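Dehydrogenase (Thermotoga maritima, PDB 3EZY) catalyses the NAD(+)-dependent oxidation of myo-inositol to scyllo-inosose and so probably serves in a myo-inositol degradation pathway. Local coordinates at residues A[69-74]-A[92-97]; A[117-122]-A[301-306]; A[121-126]-A[283-288]; A[129-134]-A[181-186]. All blocks are in the same frame, centred on the assembly; numbering follows the deposited sequence.

Overall arrangement
Contact 1 closes first, as the short loop around helix 77-86 sets strand 90-94 beside strand 67-70 in the parallel Rossmann sheet. The chain then reaches strand 118-121, the neighbour of 90-94, where contacts 2 and 3 begin side by side and share Gly-121 and Phe-122. Contact 3 returns from helix 277-298 and contact 2 from the loop 301-306, so the loop of contact 3 lies within that of contact 2. Nested inside both is contact 4, which pairs helices 128-138 and 174-185 over the mixed sheet. Contacts 2 and 3 thus bring late chain back to the Rossmann sheet, and Arg-125 O of contact 3 probably bonds Tyr-183 OH of contact 4.

Contact 1 (A[69-74]-A[92-97]); sequences LVCSST and FCEKPL
Phe-92 meets Leu-69 where strands 67-70 and 90-94 run parallel, and its O accepts the N-H of Val-70 (N to O 2.8 Å). Phe-92 and Leu-69, paired in register, project to the same sheet face; CG of Phe-92 lies anti to the backbone N (chi1 166°), and Leu-69 CD2 rests 3.6 Å from Phe-92 CB, a joint between two greasy side chains suited to this buried face. Cys-93 points to the other face, alongside Val-70, its small SG 4.3 Å from Val-70 CG1. Glu-94 completes the pairing: its N lies 3.0 Å from Val-70 O in an almost straight bond (176°), while its CG lies 4.0 Å from Cys-71 SG and its carboxylate turns away to His-17. Lys-95 takes part through its backbone, its O receiving a bond from a water (3.0 Å) that also bonds Thr-74 OG1 (2.9 Å); its NZ pairs with Asp-172. Pro-96, entered through a cis peptide, crosses Thr-74 at about a right angle, CG to Thr-74 CG2 3.6 Å. An alanine at Thr-74 would probably cost the Lys-95 carbonyl its water link across the two loops and open a gap beside the Pro-96 ring. The two strands are the arms of the beta-alpha-beta crossover through helix 77-86 in the Rossmann fold; Glu-94, Lys-95 and Pro-96 form the Glu-Lys-Pro sequence known from Gfo/Idh/MocA dehydrogenases, at the carboxyl end of the sheet, where such folds bind their dinucleotide.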
loop_
_atom_site.group_PDB
_atom_site.type_symbol
_atom_site.label_atom_id
_atom_site.label_comp_id
_atom_site.label_asym_id
_atom_site.label_seq_id
_atom_site.Cartn_x
_atom_site.Cartn_y
_atom_site.Cartn_z
ATOM N N LEU A 69 -40.792 7.223 -0.712
ATOM C CA LEU A 69 -39.514 7.462 -1.407
ATOM C C LEU A 69 -39.799 7.898 -2.830
ATOM O O LEU A 69 -40.270 7.095 -3.648
ATOM C CB LEU A 69 -38.634 6.201 -1.432
ATOM C CG LEU A 69 -38.462 5.423 -0.119
ATOM C CD1 LEU A 69 -37.389 4.304 -0.216
ATOM C CD2 LEU A 69 -38.127 6.309 1.097
ATOM N N VAL A 70 -39.539 9.170 -3.132
ATOM C CA VAL A 70 -39.719 9.702 -4.489
ATOM C C VAL A 70 -38.441 9.437 -5.316
ATOM O O VAL A 70 -37.399 10.086 -5.102
ATOM C CB VAL A 70 -40.059 11.223 -4.468
ATOM C CG1 VAL A 70 -40.124 11.787 -5.865
ATOM C CG2 VAL A 70 -41.374 11.484 -3.660
ATOM N N CYS A 71 -38.527 8.500 -6.275
ATOM C CA CYS A 71 -37.359 8.079 -7.055
ATOM C C CYS A 71 -37.703 8.092 -8.524
ATOM O O CYS A 71 -37.188 7.302 -9.290
ATOM C CB CYS A 71 -36.942 6.644 -6.672
ATOM S SG CYS A 71 -36.717 6.339 -4.898
ATOM N N SER A 72 -38.601 8.981 -8.907
ATOM C CA SER A 72 -39.070 9.047 -10.281
ATOM C C SER A 72 -38.236 10.122 -10.970
ATOM O O SER A 72 -37.339 10.709 -10.362
ATOM C CB SER A 72 -40.530 9.465 -10.265
ATOM O OG SER A 72 -40.638 10.594 -9.402
ATOM N N SER A 73 -38.534 10.411 -12.226
ATOM C CA SER A 73 -37.746 11.407 -12.952
ATOM C C SER A 73 -37.751 12.761 -12.238
ATOM O O SER A 73 -38.707 13.125 -11.551
ATOM C CB SER A 73 -38.218 11.532 -14.397
ATOM O OG SER A 73 -39.498 12.126 -14.386
ATOM N N THR A 74 -36.638 13.470 -12.383
ATOM C CA THR A 74 -36.364 14.727 -11.682
ATOM C C THR A 74 -37.452 15.746 -11.914
ATOM O O THR A 74 -37.829 16.470 -10.993
ATOM C CB THR A 74 -35.000 15.328 -12.130
ATOM O OG1 THR A 74 -33.972 14.338 -11.946
ATOM C CG2 THR A 74 -34.641 16.579 -11.344
ATOM N N PHE A 92 -38.811 11.144 1.406
ATOM C CA PHE A 92 -37.399 11.072 0.996
ATOM C C PHE A 92 -37.399 11.307 -0.500
ATOM O O PHE A 92 -38.224 10.711 -1.224
ATOM C CB PHE A 92 -36.829 9.689 1.357
ATOM C CG PHE A 92 -35.491 9.355 0.711
ATOM C CD1 PHE A 92 -34.301 9.476 1.431
ATOM C CD2 PHE A 92 -35.430 8.903 -0.612
ATOM C CE1 PHE A 92 -33.040 9.169 0.815
ATOM C CE2 PHE A 92 -34.207 8.571 -1.218
ATOM C CZ PHE A 92 -33.002 8.718 -0.501
ATOM N N CYS A 93 -36.526 12.203 -0.980
ATOM C CA CYS A 93 -36.429 12.484 -2.407
ATOM C C CYS A 93 -35.015 12.210 -2.929
ATOM O O CYS A 93 -34.030 12.799 -2.448
ATOM C CB CYS A 93 -36.806 13.957 -2.701
ATOM S SG CYS A 93 -37.001 14.358 -4.447
ATOM N N GLU A 94 -34.925 11.373 -3.957
ATOM C CA GLU A 94 -33.647 11.108 -4.594
ATOM C C GLU A 94 -33.035 12.409 -5.119
ATOM O O GLU A 94 -33.764 13.389 -5.432
ATOM C CB GLU A 94 -33.808 10.091 -5.758
ATOM C CG GLU A 94 -33.442 8.643 -5.363
ATOM C CD GLU A 94 -32.062 8.579 -4.678
ATOM O OE1 GLU A 94 -31.916 7.916 -3.627
ATOM O OE2 GLU A 94 -31.116 9.211 -5.194
ATOM N N LYS A 95 -31.707 12.425 -5.203
ATOM C CA LYS A 95 -30.961 13.464 -5.864
ATOM C C LYS A 95 -31.381 13.536 -7.325
ATOM O O LYS A 95 -31.621 12.492 -7.950
ATOM C CB LYS A 95 -29.443 13.123 -5.796
ATOM C CG LYS A 95 -28.578 13.798 -6.909
ATOM C CD LYS A 95 -28.542 13.033 -8.241
ATOM C CE LYS A 95 -27.455 13.557 -9.155
ATOM N NZ LYS A 95 -27.720 13.283 -10.607
ATOM N N PRO A 96 -31.472 14.768 -7.892
ATOM C CA PRO A 96 -31.475 16.036 -7.190
ATOM C C PRO A 96 -32.928 16.375 -6.876
ATOM O O PRO A 96 -33.829 15.908 -7.581
ATOM C CB PRO A 96 -30.971 17.004 -8.245
ATOM C CG PRO A 96 -31.596 16.490 -9.472
ATOM C CD PRO A 96 -31.472 14.961 -9.348
ATOM N N LEU A 97 -33.147 17.158 -5.828
ATOM C CA LEU A 97 -34.486 17.617 -5.472
ATOM C C LEU A 97 -35.193 18.166 -6.695
ATOM O O LEU A 97 -36.264 17.707 -7.067
ATOM C CB LEU A 97 -34.376 18.722 -4.430
ATOM C CG LEU A 97 -34.139 18.282 -2.996
ATOM C CD1 LEU A 97 -34.316 19.513 -2.093
ATOM C CD2 LEU A 97 -35.124 17.181 -2.627
HETATM O O HOH W 1 -33.539 12.094 -10.189
#

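Contact 2 (A[117-122]-A[301-306]); sequences ILFTGF and PPAVSG
Strand 118-121, an outermost strand of the parallel Rossmann sheet, receives the loop 301-306 through Thr-120, which binds it twice, at Val-304 and at Ser-305, the N-cap residue of helix 306-325. Thr-120 N donates to Val-304 O at 3.0 Å, and Thr-120 OG1 donates to Ser-305 O at 2.8 Å; both donors stand above the plane of the carbonyl they reach. Threonine suits the place, since its hydroxyl lies anti to the carbonyl carbon (chi1 -65°) and faces the loop. Val-304 packs against two aromatic rings: its CG1 lies 3.9 Å from Phe-122 CD2, and its CB 4.0 Å from Phe-119 CE2. Val-304 O sits over one face of the Phe-119 ring, offset toward the rim. Pro-302 slides past two side chains, its CB 3.8 Å from Phe-119 CD1 and 3.7 Å from Ile-117 CG2. Gly-306 suits its place because a CB there would run into Leu-118 CD2. Around this contact, Phe-119 meets Phe-92 of the neighbouring strand and touches Phe-126, Ile-117 packs on helix 277-298 at Phe-292 and Val-296, and Phe-122 reaches helix 174-185 at Ile-175 and Asp-179.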
loop_
_atom_site.group_PDB
_atom_site.type_symbol
_atom_site.label_atom_id
_atom_site.label_comp_id
_atom_site.label_asym_id
_atom_site.label_seq_id
_atom_site.Cartn_x
_atom_site.Cartn_y
_atom_site.Cartn_z
ATOM N N ILE A 117 -41.075 15.458 7.421
ATOM C CA ILE A 117 -39.668 15.379 7.016
ATOM C C ILE A 117 -39.514 15.475 5.507
ATOM O O ILE A 117 -40.257 14.845 4.760
ATOM C CB ILE A 117 -39.084 14.013 7.482
ATOM C CG1 ILE A 117 -39.007 13.970 8.993
ATOM C CG2 ILE A 117 -37.729 13.735 6.926
ATOM C CD1 ILE A 117 -38.682 12.563 9.491
ATOM N N LEU A 118 -38.528 16.260 5.086
ATOM C CA LEU A 118 -38.006 16.244 3.726
ATOM C C LEU A 118 -36.522 15.839 3.802
ATOM O O LEU A 118 -35.702 16.582 4.319
ATOM C CB LEU A 118 -38.150 17.605 3.029
ATOM C CG LEU A 118 -37.497 17.704 1.626
ATOM C CD1 LEU A 118 -37.951 16.539 0.722
ATOM C CD2 LEU A 118 -37.810 19.058 0.953
ATOM N N PHE A 119 -36.208 14.647 3.324
ATOM C CA PHE A 119 -34.845 14.075 3.398
ATOM C C PHE A 119 -34.305 14.031 1.964
ATOM O O PHE A 119 -34.946 13.481 1.088
ATOM C CB PHE A 119 -34.953 12.642 3.946
ATOM C CG PHE A 119 -33.616 11.985 4.313
ATOM C CD1 PHE A 119 -33.350 11.645 5.636
ATOM C CD2 PHE A 119 -32.669 11.700 3.342
ATOM C CE1 PHE A 119 -32.160 11.016 6.006
ATOM C CE2 PHE A 119 -31.452 11.084 3.701
ATOM C CZ PHE A 119 -31.214 10.753 5.043
ATOM N N THR A 120 -33.136 14.617 1.730
ATOM C CA THR A 120 -32.553 14.678 0.415
ATOM C C THR A 120 -31.610 13.502 0.257
ATOM O O THR A 120 -30.800 13.237 1.144
ATOM C CB THR A 120 -31.730 15.962 0.225
ATOM O OG1 THR A 120 -32.613 17.083 0.276
ATOM C CG2 THR A 120 -31.032 15.970 -1.166
ATOM N N GLY A 121 -31.702 12.807 -0.876
ATOM C CA GLY A 121 -30.978 11.563 -1.068
ATOM C C GLY A 121 -29.514 11.743 -1.474
ATOM O O GLY A 121 -29.125 11.286 -2.565
ATOM N N PHE A 122 -28.702 12.393 -0.629
ATOM C CA PHE A 122 -27.234 12.406 -0.856
ATOM C C PHE A 122 -26.610 11.160 -0.229
ATOM O O PHE A 122 -26.161 11.181 0.911
ATOM C CB PHE A 122 -26.614 13.699 -0.347
ATOM C CG PHE A 122 -26.921 14.881 -1.232
ATOM C CD1 PHE A 122 -26.776 14.782 -2.622
ATOM C CD2 PHE A 122 -27.328 16.083 -0.690
ATOM C CE1 PHE A 122 -27.035 15.864 -3.436
ATOM C CE2 PHE A 122 -27.548 17.193 -1.486
ATOM C CZ PHE A 122 -27.447 17.080 -2.871
ATOM N N PRO A 301 -35.302 15.578 13.047
ATOM C CA PRO A 301 -34.993 16.273 11.800
ATOM C C PRO A 301 -34.311 15.317 10.788
ATOM O O PRO A 301 -33.643 14.385 11.183
ATOM C CB PRO A 301 -33.987 17.328 12.254
ATOM C CG PRO A 301 -34.336 17.577 13.705
ATOM C CD PRO A 301 -34.676 16.223 14.221
ATOM N N PRO A 302 -34.474 15.542 9.483
ATOM C CA PRO A 302 -33.790 14.565 8.618
ATOM C C PRO A 302 -32.239 14.709 8.682
ATOM O O PRO A 302 -31.741 15.828 8.807
ATOM C CB PRO A 302 -34.254 14.948 7.227
ATOM C CG PRO A 302 -34.695 16.455 7.347
ATOM C CD PRO A 302 -35.139 16.638 8.751
ATOM N N ALA A 303 -31.495 13.610 8.539
ATOM C CA ALA A 303 -30.027 13.694 8.554
ATOM C C ALA A 303 -29.499 14.536 7.399
ATOM O O ALA A 303 -28.474 15.235 7.513
ATOM C CB ALA A 303 -29.399 12.272 8.502
ATOM N N VAL A 304 -30.172 14.441 6.255
ATOM C CA VAL A 304 -29.843 15.274 5.120
ATOM C C VAL A 304 -31.127 16.015 4.751
ATOM O O VAL A 304 -32.130 15.389 4.407
ATOM C CB VAL A 304 -29.397 14.456 3.902
ATOM C CG1 VAL A 304 -28.948 15.409 2.774
ATOM C CG2 VAL A 304 -28.305 13.417 4.274
ATOM N N SER A 305 -31.100 17.336 4.796
ATOM C CA SER A 305 -32.364 18.101 4.759
ATOM C C SER A 305 -32.632 18.736 3.393
ATOM O O SER A 305 -31.837 18.584 2.446
ATOM C CB SER A 305 -32.343 19.187 5.828
ATOM O OG SER A 305 -31.386 20.155 5.432
ATOM N N GLY A 306 -33.767 19.429 3.278
ATOM C CA GLY A 306 -34.079 20.062 2.018
ATOM C C GLY A 306 -33.113 21.175 1.727
ATOM O O GLY A 306 -32.716 21.413 0.585
#

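Contact 3 (A[121-126]-A[283-288]); sequences GFNRRF and DSYLEE
Asn-123 lays its side-chain amide over the ring of Tyr-285, the two planes 16° apart and stacked, with Asn-123 CG 3.4 Å from Tyr-285 CE1. This fastens the 3-10 turn 123-126, which follows the last strand of the Rossmann sheet, to helix 277-298. A chi1 of 62° places Asn-123 CG between the backbone N and carbonyl carbon, where the amide can lie over the tyrosine, and ND2 donates to Ser-284 OG at 3.1 Å in a straight bond lying in the amide plane. Ser-284 OG is also bonded to Tyr-281 O. At the other end of the amide, a water joins Asn-123 OD1 to Tyr-285 OH, and asparagine thus serves as flat cover, donor and acceptor together. A leucine in its place would probably leave Ser-284 OG without this donor and the water without one partner, and would lose the flat stack on the tyrosine. Farther along the turn, Phe-126 presses against Glu-288, whose aliphatic stem crosses it at about a right angle, with Phe-126 CD2 3.5 Å from Glu-288 CB. Glu-288 OE2 comes to 3.2 Å from Gly-121 C. Over the Phe-126 face Glu-288 CA makes a CH-pi contact, 3.8 Å from the ring centroid.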
loop_
_atom_site.group_PDB
_atom_site.type_symbol
_atom_site.label_atom_id
_atom_site.label_comp_id
_atom_site.label_asym_id
_atom_site.label_seq_id
_atom_site.Cartn_x
_atom_site.Cartn_y
_atom_site.Cartn_z
ATOM N N GLY A 121 -31.702 12.807 -0.876
ATOM C CA GLY A 121 -30.978 11.563 -1.068
ATOM C C GLY A 121 -29.514 11.743 -1.474
ATOM O O GLY A 121 -29.125 11.286 -2.565
ATOM N N PHE A 122 -28.702 12.393 -0.629
ATOM C CA PHE A 122 -27.234 12.406 -0.856
ATOM C C PHE A 122 -26.610 11.160 -0.229
ATOM O O PHE A 122 -26.161 11.181 0.911
ATOM C CB PHE A 122 -26.614 13.699 -0.347
ATOM C CG PHE A 122 -26.921 14.881 -1.232
ATOM C CD1 PHE A 122 -26.776 14.782 -2.622
ATOM C CD2 PHE A 122 -27.328 16.083 -0.690
ATOM C CE1 PHE A 122 -27.035 15.864 -3.436
ATOM C CE2 PHE A 122 -27.548 17.193 -1.486
ATOM C CZ PHE A 122 -27.447 17.080 -2.871
ATOM N N ASN A 123 -26.679 10.046 -0.948
ATOM C CA ASN A 123 -26.269 8.762 -0.384
ATOM C C ASN A 123 -24.785 8.658 -0.019
ATOM O O ASN A 123 -24.420 7.885 0.840
ATOM C CB ASN A 123 -26.625 7.598 -1.341
ATOM C CG ASN A 123 -25.907 7.712 -2.682
ATOM O OD1 ASN A 123 -26.159 8.648 -3.440
ATOM N ND2 ASN A 123 -25.006 6.766 -2.980
ATOM N N ARG A 124 -23.914 9.398 -0.683
ATOM C CA ARG A 124 -22.486 9.243 -0.378
ATOM C C ARG A 124 -22.140 9.709 1.036
ATOM O O ARG A 124 -21.068 9.368 1.521
ATOM C CB ARG A 124 -21.579 9.945 -1.413
ATOM C CG ARG A 124 -21.935 9.573 -2.867
ATOM C CD ARG A 124 -20.935 10.092 -3.900
ATOM N NE ARG A 124 -21.448 9.829 -5.269
ATOM C CZ ARG A 124 -21.036 10.480 -6.362
ATOM N NH1 ARG A 124 -20.076 11.403 -6.257
ATOM N NH2 ARG A 124 -21.564 10.202 -7.561
ATOM N N ARG A 125 -22.998 10.497 1.699
ATOM C CA ARG A 125 -22.694 10.795 3.126
ATOM C C ARG A 125 -22.697 9.525 3.944
ATOM O O ARG A 125 -22.235 9.556 5.072
ATOM C CB ARG A 125 -23.711 11.707 3.788
ATOM C CG ARG A 125 -23.780 13.095 3.171
ATOM C CD ARG A 125 -24.517 14.030 4.096
ATOM N NE ARG A 125 -24.665 15.369 3.529
ATOM C CZ ARG A 125 -25.028 16.415 4.261
ATOM N NH1 ARG A 125 -25.328 16.217 5.524
ATOM N NH2 ARG A 125 -25.124 17.642 3.723
ATOM N N PHE A 126 -23.278 8.427 3.404
ATOM C CA PHE A 126 -23.431 7.227 4.193
ATOM C C PHE A 126 -22.516 6.132 3.719
ATOM O O PHE A 126 -22.686 5.000 4.152
ATOM C CB PHE A 126 -24.915 6.746 4.206
ATOM C CG PHE A 126 -25.877 7.810 4.723
ATOM C CD1 PHE A 126 -26.125 7.929 6.084
ATOM C CD2 PHE A 126 -26.450 8.740 3.846
ATOM C CE1 PHE A 126 -26.974 8.926 6.579
ATOM C CE2 PHE A 126 -27.313 9.739 4.324
ATOM C CZ PHE A 126 -27.573 9.826 5.702
ATOM N N ASP A 283 -24.336 -0.524 -0.321
ATOM C CA ASP A 283 -24.263 -0.344 1.129
ATOM C C ASP A 283 -24.571 1.086 1.560
ATOM O O ASP A 283 -25.185 1.285 2.605
ATOM C CB ASP A 283 -22.905 -0.739 1.711
ATOM C CG ASP A 283 -22.877 -0.608 3.227
ATOM O OD1 ASP A 283 -23.777 -1.197 3.898
ATOM O OD2 ASP A 283 -21.976 0.110 3.762
ATOM N N SER A 284 -24.147 2.077 0.772
ATOM C CA SER A 284 -24.453 3.491 1.114
ATOM C C SER A 284 -25.957 3.752 0.994
ATOM O O SER A 284 -26.539 4.450 1.803
ATOM C CB SER A 284 -23.669 4.478 0.225
ATOM O OG SER A 284 -24.141 4.493 -1.111
ATOM N N TYR A 285 -26.623 3.160 -0.002
ATOM C CA TYR A 285 -28.082 3.305 -0.048
ATOM C C TYR A 285 -28.786 2.614 1.118
ATOM O O TYR A 285 -29.767 3.138 1.689
ATOM C CB TYR A 285 -28.633 2.781 -1.383
ATOM C CG TYR A 285 -28.355 3.681 -2.550
ATOM C CD1 TYR A 285 -28.826 4.991 -2.573
ATOM C CD2 TYR A 285 -27.671 3.202 -3.658
ATOM C CE1 TYR A 285 -28.583 5.834 -3.664
ATOM C CE2 TYR A 285 -27.426 4.019 -4.763
ATOM C CZ TYR A 285 -27.906 5.329 -4.760
ATOM O OH TYR A 285 -27.631 6.124 -5.839
ATOM N N LEU A 286 -28.319 1.419 1.476
ATOM C CA LEU A 286 -28.942 0.713 2.573
ATOM C C LEU A 286 -28.841 1.577 3.830
ATOM O O LEU A 286 -29.818 1.738 4.568
ATOM C CB LEU A 286 -28.207 -0.602 2.831
ATOM C CG LEU A 286 -28.701 -1.303 4.092
ATOM C CD1 LEU A 286 -30.172 -1.798 3.920
ATOM C CD2 LEU A 286 -27.770 -2.470 4.478
ATOM N N GLU A 287 -27.649 2.104 4.091
ATOM C CA GLU A 287 -27.431 2.876 5.321
ATOM C C GLU A 287 -28.178 4.222 5.339
ATOM O O GLU A 287 -28.644 4.701 6.405
ATOM C CB GLU A 287 -25.946 3.138 5.487
ATOM C CG GLU A 287 -25.595 3.883 6.769
ATOM C CD GLU A 287 -25.606 2.972 8.016
ATOM O OE1 GLU A 287 -25.898 1.730 7.906
ATOM O OE2 GLU A 287 -25.319 3.523 9.108
ATOM N N GLU A 288 -28.249 4.843 4.166
ATOM C CA GLU A 288 -29.032 6.080 3.990
ATOM C C GLU A 288 -30.514 5.857 4.342
ATOM O O GLU A 288 -31.149 6.659 5.033
ATOM C CB GLU A 288 -28.918 6.559 2.551
ATOM C CG GLU A 288 -29.727 7.814 2.304
ATOM C CD GLU A 288 -29.673 8.241 0.894
ATOM O OE1 GLU A 288 -29.855 7.391 -0.005
ATOM O OE2 GLU A 288 -29.423 9.430 0.670
HETATM O O HOH W 2 -28.487 8.793 -5.361
#

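Contact 4 (A[129-134]-A[181-186]); sequences NFKKLK and ARYIMG
Lys-134 lays its aliphatic chain across one face of the Tyr-183 ring, crossing it at about a right angle. Its CG stands over the middle of the ring, 3.7 Å from the centroid, a CH-pi contact. The chain bends at chi2 (-92°), which carries CD along the face, and again at chi4 (-41°), which turns NZ back to Tyr-183 O, a hydrogen bond of 3.0 Å. The ammonium also forms an off-centre cation-pi contact with the Tyr-183 ring, NZ to centroid 4.9 Å. A lysine suits this place because its methylenes can lie on an aromatic ring while its charge meets the carbonyls at the carboxyl end of helix 174-185, whose dipole would probably favour it. A water reinforces the grip: it accepts from NZ and donates to Lys-134 O and to Ile-184 O, the last at 2.7 Å. Beneath the polar bridge lies Ile-184, its CD1 3.6 Å from Lys-134 CB and its CG2 3.9 Å from Leu-133 CD2. In the next shell, Tyr-183 OH probably bonds Arg-125 O, which would fix the outer end of the ring, and Lys-134 NZ has a long, weak ion pair with Glu-138. Gly-186, with positive phi, ends the helix just past these carbonyls. The two helical segments approach to 9.9 Å between axes, at 42°. Asn-129 OD1 accepts a hydrogen bond from Thr-259 N of the second subunit. Both helices lie on the mixed sheet: Leu-133 and Ile-184 share Val-243 of strand 238-245, and Phe-130 reaches Ile-241 of the same strand.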
loop_
_atom_site.group_PDB
_atom_site.type_symbol
_atom_site.label_atom_id
_atom_site.label_comp_id
_atom_site.label_asym_id
_atom_site.label_seq_id
_atom_site.Cartn_x
_atom_site.Cartn_y
_atom_site.Cartn_z
ATOM N N ASN A 129 -16.533 4.697 4.176
ATOM C CA ASN A 129 -15.233 5.376 4.162
ATOM C C ASN A 129 -15.311 6.898 4.312
ATOM O O ASN A 129 -14.568 7.487 5.081
ATOM C CB ASN A 129 -14.493 4.984 2.881
ATOM C CG ASN A 129 -14.360 3.472 2.760
ATOM O OD1 ASN A 129 -13.905 2.844 3.683
ATOM N ND2 ASN A 129 -14.808 2.891 1.655
ATOM N N PHE A 130 -16.199 7.539 3.554
ATOM C CA PHE A 130 -16.361 9.007 3.651
ATOM C C PHE A 130 -16.869 9.468 5.014
ATOM O O PHE A 130 -16.457 10.514 5.571
ATOM C CB PHE A 130 -17.318 9.477 2.554
ATOM C CG PHE A 130 -16.885 9.088 1.131
ATOM C CD1 PHE A 130 -15.529 8.902 0.814
ATOM C CD2 PHE A 130 -17.833 8.979 0.107
ATOM C CE1 PHE A 130 -15.126 8.594 -0.498
ATOM C CE2 PHE A 130 -17.455 8.630 -1.225
ATOM C CZ PHE A 130 -16.097 8.427 -1.524
ATOM N N LYS A 131 -17.824 8.711 5.531
ATOM C CA LYS A 131 -18.337 8.956 6.886
ATOM C C LYS A 131 -17.260 8.898 7.981
ATOM O O LYS A 131 -17.206 9.739 8.861
ATOM C CB LYS A 131 -19.440 7.934 7.205
ATOM C CG LYS A 131 -20.110 8.106 8.578
ATOM C CD LYS A 131 -21.491 7.410 8.510
ATOM C CE LYS A 131 -21.962 6.877 9.868
ATOM N NZ LYS A 131 -21.761 7.841 10.954
ATOM N N LYS A 132 -16.428 7.871 7.935
ATOM C CA LYS A 132 -15.361 7.749 8.893
ATOM C C LYS A 132 -14.400 8.938 8.772
ATOM O O LYS A 132 -13.923 9.482 9.780
ATOM C CB LYS A 132 -14.635 6.402 8.702
ATOM C CG LYS A 132 -13.362 6.313 9.514
ATOM C CD LYS A 132 -13.465 5.485 10.820
ATOM C CE LYS A 132 -14.815 5.462 11.463
ATOM N NZ LYS A 132 -14.699 4.808 12.820
ATOM N N LEU A 133 -14.141 9.380 7.541
ATOM C CA LEU A 133 -13.263 10.527 7.334
ATOM C C LEU A 133 -13.923 11.805 7.880
ATOM O O LEU A 133 -13.278 12.605 8.565
ATOM C CB LEU A 133 -12.948 10.703 5.835
ATOM C CG LEU A 133 -11.952 11.832 5.511
ATOM C CD1 LEU A 133 -11.071 11.502 4.291
ATOM C CD2 LEU A 133 -12.675 13.159 5.296
ATOM N N LYS A 134 -15.204 12.001 7.585
ATOM C CA LYS A 134 -15.935 13.161 8.133
ATOM C C LYS A 134 -15.855 13.209 9.671
ATOM O O LYS A 134 -15.611 14.282 10.243
ATOM C CB LYS A 134 -17.397 13.160 7.658
ATOM C CG LYS A 134 -18.246 14.387 8.101
ATOM C CD LYS A 134 -18.947 14.051 9.412
ATOM C CE LYS A 134 -19.888 15.173 9.888
ATOM N NZ LYS A 134 -19.301 16.543 9.699
ATOM N N ALA A 181 -18.419 18.332 0.181
ATOM C CA ALA A 181 -17.596 19.428 0.654
ATOM C C ALA A 181 -18.130 20.080 1.911
ATOM O O ALA A 181 -17.371 20.319 2.850
ATOM C CB ALA A 181 -17.399 20.490 -0.478
ATOM N N ARG A 182 -19.422 20.432 1.909
ATOM C CA ARG A 182 -20.062 21.072 3.043
ATOM C C ARG A 182 -20.091 20.098 4.216
ATOM O O ARG A 182 -19.813 20.478 5.338
ATOM C CB ARG A 182 -21.511 21.471 2.705
ATOM C CG ARG A 182 -21.579 22.562 1.624
ATOM C CD ARG A 182 -23.040 22.972 1.333
ATOM N NE ARG A 182 -23.700 23.527 2.508
ATOM C CZ ARG A 182 -24.683 22.949 3.192
ATOM N NH1 ARG A 182 -25.147 21.754 2.839
ATOM N NH2 ARG A 182 -25.202 23.582 4.254
ATOM N N TYR A 183 -20.444 18.849 3.943
ATOM C CA TYR A 183 -20.548 17.839 4.985
ATOM C C TYR A 183 -19.199 17.560 5.651
ATOM O O TYR A 183 -19.114 17.460 6.883
ATOM C CB TYR A 183 -21.026 16.581 4.327
ATOM C CG TYR A 183 -21.110 15.349 5.170
ATOM C CD1 TYR A 183 -21.964 15.268 6.288
ATOM C CD2 TYR A 183 -20.416 14.207 4.778
ATOM C CE1 TYR A 183 -22.057 14.086 7.015
ATOM C CE2 TYR A 183 -20.504 13.053 5.483
ATOM C CZ TYR A 183 -21.309 12.994 6.589
ATOM O OH TYR A 183 -21.351 11.800 7.241
ATOM N N ILE A 184 -18.147 17.445 4.842
ATOM C CA ILE A 184 -16.817 17.149 5.389
ATOM C C ILE A 184 -16.228 18.366 6.120
ATOM O O ILE A 184 -15.645 18.224 7.184
ATOM C CB ILE A 184 -15.804 16.741 4.294
ATOM C CG1 ILE A 184 -16.250 15.469 3.528
ATOM C CG2 ILE A 184 -14.347 16.639 4.868
ATOM C CD1 ILE A 184 -16.389 14.237 4.328
ATOM N N MET A 185 -16.365 19.553 5.541
ATOM C CA MET A 185 -15.662 20.715 6.076
ATOM C C MET A 185 -16.399 21.436 7.204
ATOM O O MET A 185 -15.777 22.208 7.935
ATOM C CB MET A 185 -15.268 21.705 4.977
ATOM C CG MET A 185 -14.221 21.138 3.963
ATOM S SD MET A 185 -12.557 20.673 4.562
ATOM C CE MET A 185 -11.818 22.247 4.146
ATOM N N GLY A 186 -17.700 21.186 7.333
ATOM C CA GLY A 186 -18.460 21.697 8.446
ATOM C C GLY A 186 -18.669 23.203 8.355
ATOM O O GLY A 186 -18.959 23.853 9.357
HETATM O O HOH W 3 -16.225 16.976 9.473
#